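Local coordinates for protein collectin placenta 1 (Mus musculus, PDB 2OX9) that binds glycans such as the leukocyte surface determinant Lewis(x) through a calcium-dependent C-type lectin domain of a scavenger receptor, at residues A[85-95]-A[107-117]. Residues are numbered along the deposited sequence; the frame is centred on the assembly and turned at random.
Sequences YKNWKAGQPDN and AGLIYAGQWND. With CA (calcium ion), chain J; CA (calcium ion), chain I; GAL (beta-D-galactopyranose), chain E; FUC (alpha-L-fucopyranose), chain B.
W88 and W115 form a single backbone bridge between the loop 85-95 and the strand that ends the segment 107-117: W115 N donates to N87 O (2.8 Å) and K89 N returns a bond to W115 O. Along this line the W115 indole is roofed by the backbone of K86 and N87, and N87 CB sits 3.7 Å from the centroid of its five-membered ring, nearly on the ring normal, in a CH-pi contact. Beyond the ring edge, W115 NE1 bonds to Q49 of helix 46-54. The six-membered ring of W115 turns its edge to the face of the five-membered ring of W88, the planes 77° apart, while Y85 lies obliquely against the W115 ring and completes an aromatic cluster. P93 CD rests over the centre of the W88 ring, so the proline that follows the cis peptide bond is seated on this tryptophan. K89 runs out fully extended across the Q114 amide, its CG turned away from the main-chain N (chi1 172°), and NZ donates to fucose O4, 2.9 Å away. D117 divides its carboxylate: OD1 binds calcium at 2.1 Å, whereas OD2 takes N95 N on its syn lone pair (2.7 Å) and also receives a water that ligates a second calcium, to which N95 OD1 also binds. These bonds fix the carboxylate's rotation and couple the two metal sites. The Q92 side-chain amide, D94 OD1, N116 OD1 and D117 O join D117 OD1 around the first calcium, with E104 adding a further ligand. Galactose O3 and O4 coordinate the same ion, and N116 ND2 donates to O3 (3.1 Å). A cis-proline loop carrying a Gln-Pro-Asp sequence, paired with an Asn-Asp strand around a sugar-ligated calcium, is the primary binding site of galactose-type C-type lectin domains.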
ATOM      1  N   TYR A  85      -4.881 -12.078  -3.823  1.00 16.95           N
ATOM      2  CA  TYR A  85      -3.802 -11.886  -4.792  1.00 15.49           C
ATOM      3  C   TYR A  85      -2.633 -11.352  -3.968  1.00 14.96           C
ATOM      4  O   TYR A  85      -2.847 -10.544  -3.079  1.00 11.95           O
ATOM      5  CB  TYR A  85      -4.188 -10.832  -5.836  1.00 14.27           C
ATOM      6  CG  TYR A  85      -3.004 -10.311  -6.620  1.00 13.85           C
ATOM      7  CD1 TYR A  85      -2.496 -11.025  -7.705  1.00 16.63           C
ATOM      8  CD2 TYR A  85      -2.345  -9.141  -6.231  1.00 11.27           C
ATOM      9  CE1 TYR A  85      -1.357 -10.592  -8.386  1.00 15.95           C
ATOM     10  CE2 TYR A  85      -1.197  -8.698  -6.909  1.00 15.59           C
ATOM     11  CZ  TYR A  85      -0.714  -9.433  -7.981  1.00 16.30           C
ATOM     12  OH  TYR A  85       0.417  -9.025  -8.639  1.00 16.73           O
ATOM     13  N   LYS A  86      -1.416 -11.797  -4.259  1.00 15.63           N
ATOM     14  CA  LYS A  86      -0.233 -11.335  -3.523  1.00 18.49           C
ATOM     15  C   LYS A  86       0.925 -11.107  -4.485  1.00 15.68           C
ATOM     16  O   LYS A  86       0.993 -11.739  -5.534  1.00 16.79           O
ATOM     17  CB  LYS A  86       0.214 -12.382  -2.494  1.00 19.15           C
ATOM     18  CG  LYS A  86      -0.903 -13.072  -1.750  1.00 26.02           C
ATOM     19  CD  LYS A  86      -0.370 -14.210  -0.891  1.00 26.51           C
ATOM     20  CE  LYS A  86      -1.523 -15.042  -0.319  1.00 30.72           C
ATOM     21  NZ  LYS A  86      -1.070 -16.062   0.671  1.00 31.45           N
ATOM     22  N   ASN A  87       1.851 -10.225  -4.120  1.00 15.41           N
ATOM     23  CA  ASN A  87       3.001  -9.964  -4.976  1.00 15.43           C
ATOM     24  C   ASN A  87       4.245  -9.678  -4.149  1.00 15.49           C
ATOM     25  O   ASN A  87       4.996  -8.766  -4.458  1.00 16.77           O
ATOM     26  CB  ASN A  87       2.698  -8.786  -5.917  1.00 17.46           C
ATOM     27  CG  ASN A  87       3.725  -8.645  -7.043  1.00 18.81           C
ATOM     28  OD1 ASN A  87       4.253  -9.637  -7.552  1.00 14.70           O
ATOM     29  ND2 ASN A  87       3.987  -7.406  -7.452  1.00 15.69           N
ATOM     30  N   TRP A  88       4.453 -10.447  -3.082  1.00 13.76           N
ATOM     31  CA  TRP A  88       5.637 -10.250  -2.252  1.00 14.42           C
ATOM     32  C   TRP A  88       6.877 -10.586  -3.053  1.00 11.94           C
ATOM     33  O   TRP A  88       6.844 -11.463  -3.905  1.00 12.91           O
ATOM     34  CB  TRP A  88       5.648 -11.178  -1.029  1.00 13.22           C
ATOM     35  CG  TRP A  88       4.505 -11.015  -0.086  1.00 13.16           C
ATOM     36  CD1 TRP A  88       3.442 -11.849   0.055  1.00 15.01           C
ATOM     37  CD2 TRP A  88       4.337  -9.976   0.881  1.00 12.92           C
ATOM     38  NE1 TRP A  88       2.616 -11.399   1.061  1.00 14.42           N
ATOM     39  CE2 TRP A  88       3.142 -10.249   1.583  1.00 15.90           C
ATOM     40  CE3 TRP A  88       5.081  -8.841   1.227  1.00 13.67           C
ATOM     41  CZ2 TRP A  88       2.670  -9.426   2.614  1.00 16.35           C
ATOM     42  CZ3 TRP A  88       4.613  -8.019   2.253  1.00 17.72           C
ATOM     43  CH2 TRP A  88       3.418  -8.319   2.933  1.00 15.97           C
ATOM     44  N   LYS A  89       7.966  -9.887  -2.769  1.00 14.00           N
ATOM     45  CA  LYS A  89       9.239 -10.176  -3.406  1.00 16.14           C
ATOM     46  C   LYS A  89       9.658 -11.482  -2.719  1.00 16.93           C
ATOM     47  O   LYS A  89       9.268 -11.731  -1.575  1.00 15.58           O
ATOM     48  CB  LYS A  89      10.247  -9.070  -3.092  1.00 17.79           C
ATOM     49  CG  LYS A  89      11.673  -9.366  -3.562  1.00 20.78           C
ATOM     50  CD  LYS A  89      12.624  -8.258  -3.144  1.00 21.81           C
ATOM     51  CE  LYS A  89      14.055  -8.572  -3.537  1.00 22.27           C
ATOM     52  NZ  LYS A  89      14.978  -7.509  -3.075  1.00 21.39           N
ATOM     53  N   ALA A  90      10.440 -12.313  -3.400  1.00 17.17           N
ATOM     54  CA  ALA A  90      10.872 -13.578  -2.816  1.00 18.04           C
ATOM     55  C   ALA A  90      11.649 -13.329  -1.527  1.00 19.41           C
ATOM     56  O   ALA A  90      12.563 -12.507  -1.493  1.00 18.45           O
ATOM     57  CB  ALA A  90      11.740 -14.344  -3.817  1.00 21.62           C
ATOM     58  N   GLY A  91      11.287 -14.043  -0.466  1.00 20.13           N
ATOM     59  CA  GLY A  91      11.967 -13.863   0.805  1.00 20.82           C
ATOM     60  C   GLY A  91      11.169 -12.978   1.745  1.00 21.96           C
ATOM     61  O   GLY A  91      11.368 -13.003   2.959  1.00 24.00           O
ATOM     62  N   GLN A  92      10.269 -12.185   1.174  1.00 21.89           N
ATOM     63  CA  GLN A  92       9.413 -11.297   1.955  1.00 19.45           C
ATOM     64  C   GLN A  92       8.037 -11.938   2.105  1.00 19.13           C
ATOM     65  O   GLN A  92       7.630 -12.731   1.261  1.00 17.17           O
ATOM     66  CB  GLN A  92       9.269  -9.949   1.250  1.00 18.74           C
ATOM     67  CG  GLN A  92      10.568  -9.208   1.108  1.00 17.76           C
ATOM     68  CD  GLN A  92      11.327  -9.148   2.413  1.00 21.75           C
ATOM     69  OE1 GLN A  92      10.829  -8.623   3.408  1.00 19.86           O
ATOM     70  NE2 GLN A  92      12.542  -9.693   2.418  1.00 20.37           N
ATOM     71  N   PRO A  93       7.305 -11.616   3.191  1.00 19.74           N
ATOM     72  CA  PRO A  93       7.655 -10.707   4.290  1.00 20.45           C
ATOM     73  C   PRO A  93       8.630 -11.369   5.258  1.00 20.43           C
ATOM     74  O   PRO A  93       8.507 -12.554   5.546  1.00 22.17           O
ATOM     75  CB  PRO A  93       6.301 -10.402   4.932  1.00 20.21           C
ATOM     76  CG  PRO A  93       5.522 -11.661   4.687  1.00 20.47           C
ATOM     77  CD  PRO A  93       5.885 -12.018   3.272  1.00 19.76           C
ATOM     78  N   ASP A  94       9.600 -10.611   5.758  1.00 19.78           N
ATOM     79  CA  ASP A  94      10.584 -11.196   6.661  1.00 19.98           C
ATOM     80  C   ASP A  94      10.494 -10.725   8.111  1.00 19.63           C
ATOM     81  O   ASP A  94      11.225 -11.222   8.967  1.00 18.69           O
ATOM     82  CB  ASP A  94      11.998 -10.948   6.119  1.00 20.56           C
ATOM     83  CG  ASP A  94      12.335  -9.472   6.008  1.00 22.27           C
ATOM     84  OD1 ASP A  94      11.440  -8.631   6.231  1.00 21.69           O
ATOM     85  OD2 ASP A  94      13.504  -9.152   5.695  1.00 23.55           O
ATOM     86  N   ASN A  95       9.605  -9.770   8.378  1.00 18.01           N
ATOM     87  CA  ASN A  95       9.406  -9.236   9.729  1.00 19.82           C
ATOM     88  C   ASN A  95      10.744  -8.874  10.381  1.00 21.45           C
ATOM     89  O   ASN A  95      10.983  -9.166  11.551  1.00 22.70           O
ATOM     90  CB  ASN A  95       8.665 -10.272  10.585  1.00 19.35           C
ATOM     91  CG  ASN A  95       7.832  -9.638  11.688  1.00 19.31           C
ATOM     92  OD1 ASN A  95       7.087  -8.682  11.454  1.00 21.16           O
ATOM     93  ND2 ASN A  95       7.940 -10.181  12.895  1.00 19.94           N
ATOM     94  N   ALA A 107       2.737  -3.003   4.740  1.00 10.49           N
ATOM     95  CA  ALA A 107       3.199  -3.338   3.398  1.00 10.91           C
ATOM     96  C   ALA A 107       3.335  -2.150   2.464  1.00  9.83           C
ATOM     97  O   ALA A 107       2.596  -1.169   2.576  1.00  9.15           O
ATOM     98  CB  ALA A 107       2.269  -4.375   2.771  1.00  9.87           C
ATOM     99  N   GLY A 108       4.272  -2.277   1.521  1.00 10.46           N
ATOM    100  CA  GLY A 108       4.521  -1.240   0.539  1.00  9.84           C
ATOM    101  C   GLY A 108       5.162  -1.781  -0.727  1.00 11.50           C
ATOM    102  O   GLY A 108       5.731  -2.879  -0.737  1.00 10.06           O
ATOM    103  N   LEU A 109       5.060  -1.001  -1.801  1.00 10.76           N
ATOM    104  CA  LEU A 109       5.610  -1.372  -3.099  1.00 10.15           C
ATOM    105  C   LEU A 109       7.061  -0.907  -3.250  1.00 10.54           C
ATOM    106  O   LEU A 109       7.379   0.261  -3.003  1.00 10.41           O
ATOM    107  CB  LEU A 109       4.759  -0.744  -4.220  1.00 10.01           C
ATOM    108  CG  LEU A 109       3.243  -0.995  -4.159  1.00  9.47           C
ATOM    109  CD1 LEU A 109       2.526  -0.294  -5.291  1.00 11.08           C
ATOM    110  CD2 LEU A 109       2.987  -2.474  -4.233  1.00  8.85           C
ATOM    111  N   ILE A 110       7.943  -1.822  -3.645  1.00 11.74           N
ATOM    112  CA  ILE A 110       9.344  -1.474  -3.850  1.00 11.16           C
ATOM    113  C   ILE A 110       9.708  -1.648  -5.331  1.00 11.40           C
ATOM    114  O   ILE A 110       8.857  -1.457  -6.200  1.00 10.65           O
ATOM    115  CB  ILE A 110      10.278  -2.325  -2.958  1.00 12.81           C
ATOM    116  CG1 ILE A 110       9.940  -3.806  -3.105  1.00 12.21           C
ATOM    117  CG2 ILE A 110      10.150  -1.872  -1.502  1.00 12.85           C
ATOM    118  CD1 ILE A 110      10.875  -4.715  -2.336  1.00 13.95           C
ATOM    119  N   TYR A 111      10.951  -2.017  -5.623  1.00 11.36           N
ATOM    120  CA  TYR A 111      11.367  -2.161  -7.015  1.00 14.63           C
ATOM    121  C   TYR A 111      10.475  -3.088  -7.830  1.00 14.18           C
ATOM    122  O   TYR A 111      10.024  -4.129  -7.348  1.00 15.27           O
ATOM    123  CB  TYR A 111      12.813  -2.655  -7.109  1.00 15.82           C
ATOM    124  CG  TYR A 111      13.342  -2.652  -8.531  1.00 18.19           C
ATOM    125  CD1 TYR A 111      13.476  -1.458  -9.243  1.00 18.35           C
ATOM    126  CD2 TYR A 111      13.669  -3.845  -9.173  1.00 17.22           C
ATOM    127  CE1 TYR A 111      13.926  -1.453 -10.569  1.00 20.89           C
ATOM    128  CE2 TYR A 111      14.116  -3.854 -10.487  1.00 21.45           C
ATOM    129  CZ  TYR A 111      14.245  -2.658 -11.181  1.00 21.99           C
ATOM    130  OH  TYR A 111      14.699  -2.676 -12.482  1.00 24.81           O
ATOM    131  N   ALA A 112      10.217  -2.694  -9.072  1.00 13.40           N
ATOM    132  CA  ALA A 112       9.408  -3.501  -9.977  1.00 12.14           C
ATOM    133  C   ALA A 112       7.990  -3.738  -9.471  1.00 12.89           C
ATOM    134  O   ALA A 112       7.275  -4.599  -9.988  1.00 14.97           O
ATOM    135  CB  ALA A 112      10.114  -4.853 -10.235  1.00 13.67           C
ATOM    136  N   GLY A 113       7.572  -2.973  -8.473  1.00 11.11           N
ATOM    137  CA  GLY A 113       6.230  -3.139  -7.946  1.00 11.77           C
ATOM    138  C   GLY A 113       6.053  -4.258  -6.923  1.00 13.82           C
ATOM    139  O   GLY A 113       4.964  -4.414  -6.370  1.00 10.53           O
ATOM    140  N   GLN A 114       7.099  -5.036  -6.656  1.00 11.36           N
ATOM    141  CA  GLN A 114       6.959  -6.123  -5.680  1.00 13.65           C
ATOM    142  C   GLN A 114       6.662  -5.581  -4.286  1.00 10.50           C
ATOM    143  O   GLN A 114       6.939  -4.419  -3.989  1.00 11.85           O
ATOM    144  CB  GLN A 114       8.219  -6.984  -5.632  1.00 11.96           C
ATOM    145  CG  GLN A 114       8.715  -7.444  -6.984  1.00 15.57           C
ATOM    146  CD  GLN A 114       9.783  -8.515  -6.862  1.00 18.09           C
ATOM    147  OE1 GLN A 114       9.479  -9.707  -6.867  1.00 21.96           O
ATOM    148  NE2 GLN A 114      11.038  -8.092  -6.730  1.00 13.51           N
ATOM    149  N   TRP A 115       6.106  -6.430  -3.426  1.00 10.85           N
ATOM    150  CA  TRP A 115       5.764  -5.999  -2.075  1.00 10.36           C
ATOM    151  C   TRP A 115       6.820  -6.365  -1.051  1.00  8.68           C
ATOM    152  O   TRP A 115       7.528  -7.369  -1.171  1.00  7.91           O
ATOM    153  CB  TRP A 115       4.429  -6.599  -1.630  1.00 10.62           C
ATOM    154  CG  TRP A 115       3.272  -6.375  -2.574  1.00 13.58           C
ATOM    155  CD1 TRP A 115       3.271  -5.632  -3.720  1.00 11.92           C
ATOM    156  CD2 TRP A 115       1.953  -6.916  -2.446  1.00 12.69           C
ATOM    157  NE1 TRP A 115       2.037  -5.677  -4.312  1.00 14.51           N
ATOM    158  CE2 TRP A 115       1.205  -6.458  -3.551  1.00 13.96           C
ATOM    159  CE3 TRP A 115       1.329  -7.747  -1.502  1.00 14.15           C
ATOM    160  CZ2 TRP A 115      -0.135  -6.802  -3.743  1.00 13.02           C
ATOM    161  CZ3 TRP A 115      -0.003  -8.090  -1.691  1.00 13.61           C
ATOM    162  CH2 TRP A 115      -0.722  -7.616  -2.807  1.00 15.22           C
ATOM    163  N   ASN A 116       6.919  -5.523  -0.040  1.00 12.76           N
ATOM    164  CA  ASN A 116       7.852  -5.726   1.046  1.00 12.08           C
ATOM    165  C   ASN A 116       7.206  -5.227   2.326  1.00 13.37           C
ATOM    166  O   ASN A 116       6.404  -4.295   2.293  1.00 13.27           O
ATOM    167  CB  ASN A 116       9.136  -4.955   0.804  1.00 14.22           C
ATOM    168  CG  ASN A 116      10.011  -4.915   2.030  1.00 14.91           C
ATOM    169  OD1 ASN A 116      10.318  -5.954   2.613  1.00 16.40           O
ATOM    170  ND2 ASN A 116      10.420  -3.718   2.430  1.00 15.55           N
ATOM    171  N   ASP A 117       7.540  -5.855   3.448  1.00 11.00           N
ATOM    172  CA  ASP A 117       6.997  -5.424   4.722  1.00 14.14           C
ATOM    173  C   ASP A 117       7.999  -4.466   5.356  1.00 14.62           C
ATOM    174  O   ASP A 117       9.205  -4.729   5.356  1.00 15.01           O
ATOM    175  CB  ASP A 117       6.714  -6.641   5.625  1.00 15.09           C
ATOM    176  CG  ASP A 117       7.928  -7.552   5.806  1.00 17.74           C
ATOM    177  OD1 ASP A 117       8.795  -7.603   4.910  1.00 15.95           O
ATOM    178  OD2 ASP A 117       8.001  -8.240   6.848  1.00 15.74           O
TER
HETATM  179 CA    CA J 802      10.682  -6.683   4.883  1.00 18.12          CA
HETATM  180 CA    CA I 801       4.805  -8.536  10.552  1.00 16.82          CA
HETATM  181  C1  GAL E   3      15.237  -4.032   3.473  1.00 26.75           C
HETATM  182  C2  GAL E   3      13.719  -3.991   3.607  1.00 24.64           C
HETATM  183  C3  GAL E   3      13.284  -4.568   4.957  1.00 24.05           C
HETATM  184  C4  GAL E   3      13.902  -5.951   5.184  1.00 23.48           C
HETATM  185  C5  GAL E   3      15.421  -5.906   4.956  1.00 23.43           C
HETATM  186  C6  GAL E   3      16.059  -7.281   5.037  1.00 24.09           C
HETATM  187  O2  GAL E   3      13.273  -2.648   3.504  1.00 25.60           O
HETATM  188  O3  GAL E   3      11.871  -4.678   4.980  1.00 21.26           O
HETATM  189  O4  GAL E   3      13.310  -6.887   4.301  1.00 18.62           O
HETATM  190  O5  GAL E   3      15.714  -5.377   3.643  1.00 25.84           O
HETATM  191  O6  GAL E   3      17.472  -7.185   5.150  1.00 23.64           O
HETATM  192  C1  FUC B   2      16.945  -5.980  -0.232  1.00 29.28           C
HETATM  193  C2  FUC B   2      17.358  -7.457  -0.189  1.00 27.56           C
HETATM  194  C3  FUC B   2      16.634  -8.175   0.945  1.00 28.37           C
HETATM  195  C4  FUC B   2      15.124  -7.983   0.808  1.00 27.15           C
HETATM  196  C5  FUC B   2      14.795  -6.489   0.775  1.00 27.43           C
HETATM  197  C6  FUC B   2      13.312  -6.229   0.554  1.00 28.37           C
HETATM  198  O2  FUC B   2      18.760  -7.557   0.013  1.00 29.79           O
HETATM  199  O3  FUC B   2      16.953  -9.557   0.918  1.00 25.54           O
HETATM  200  O4  FUC B   2      14.671  -8.597  -0.389  1.00 27.53           O
HETATM  201  O5  FUC B   2      15.516  -5.848  -0.304  1.00 28.38           O
HETATM  202  O   HOH W   1       4.685  -5.561 -10.106  1.00 26.42           O
HETATM  203  O   HOH W   2      10.762 -11.928  -6.252  1.00 17.77           O
HETATM  204  O   HOH W   3       6.386  -9.463   8.652  1.00 18.06           O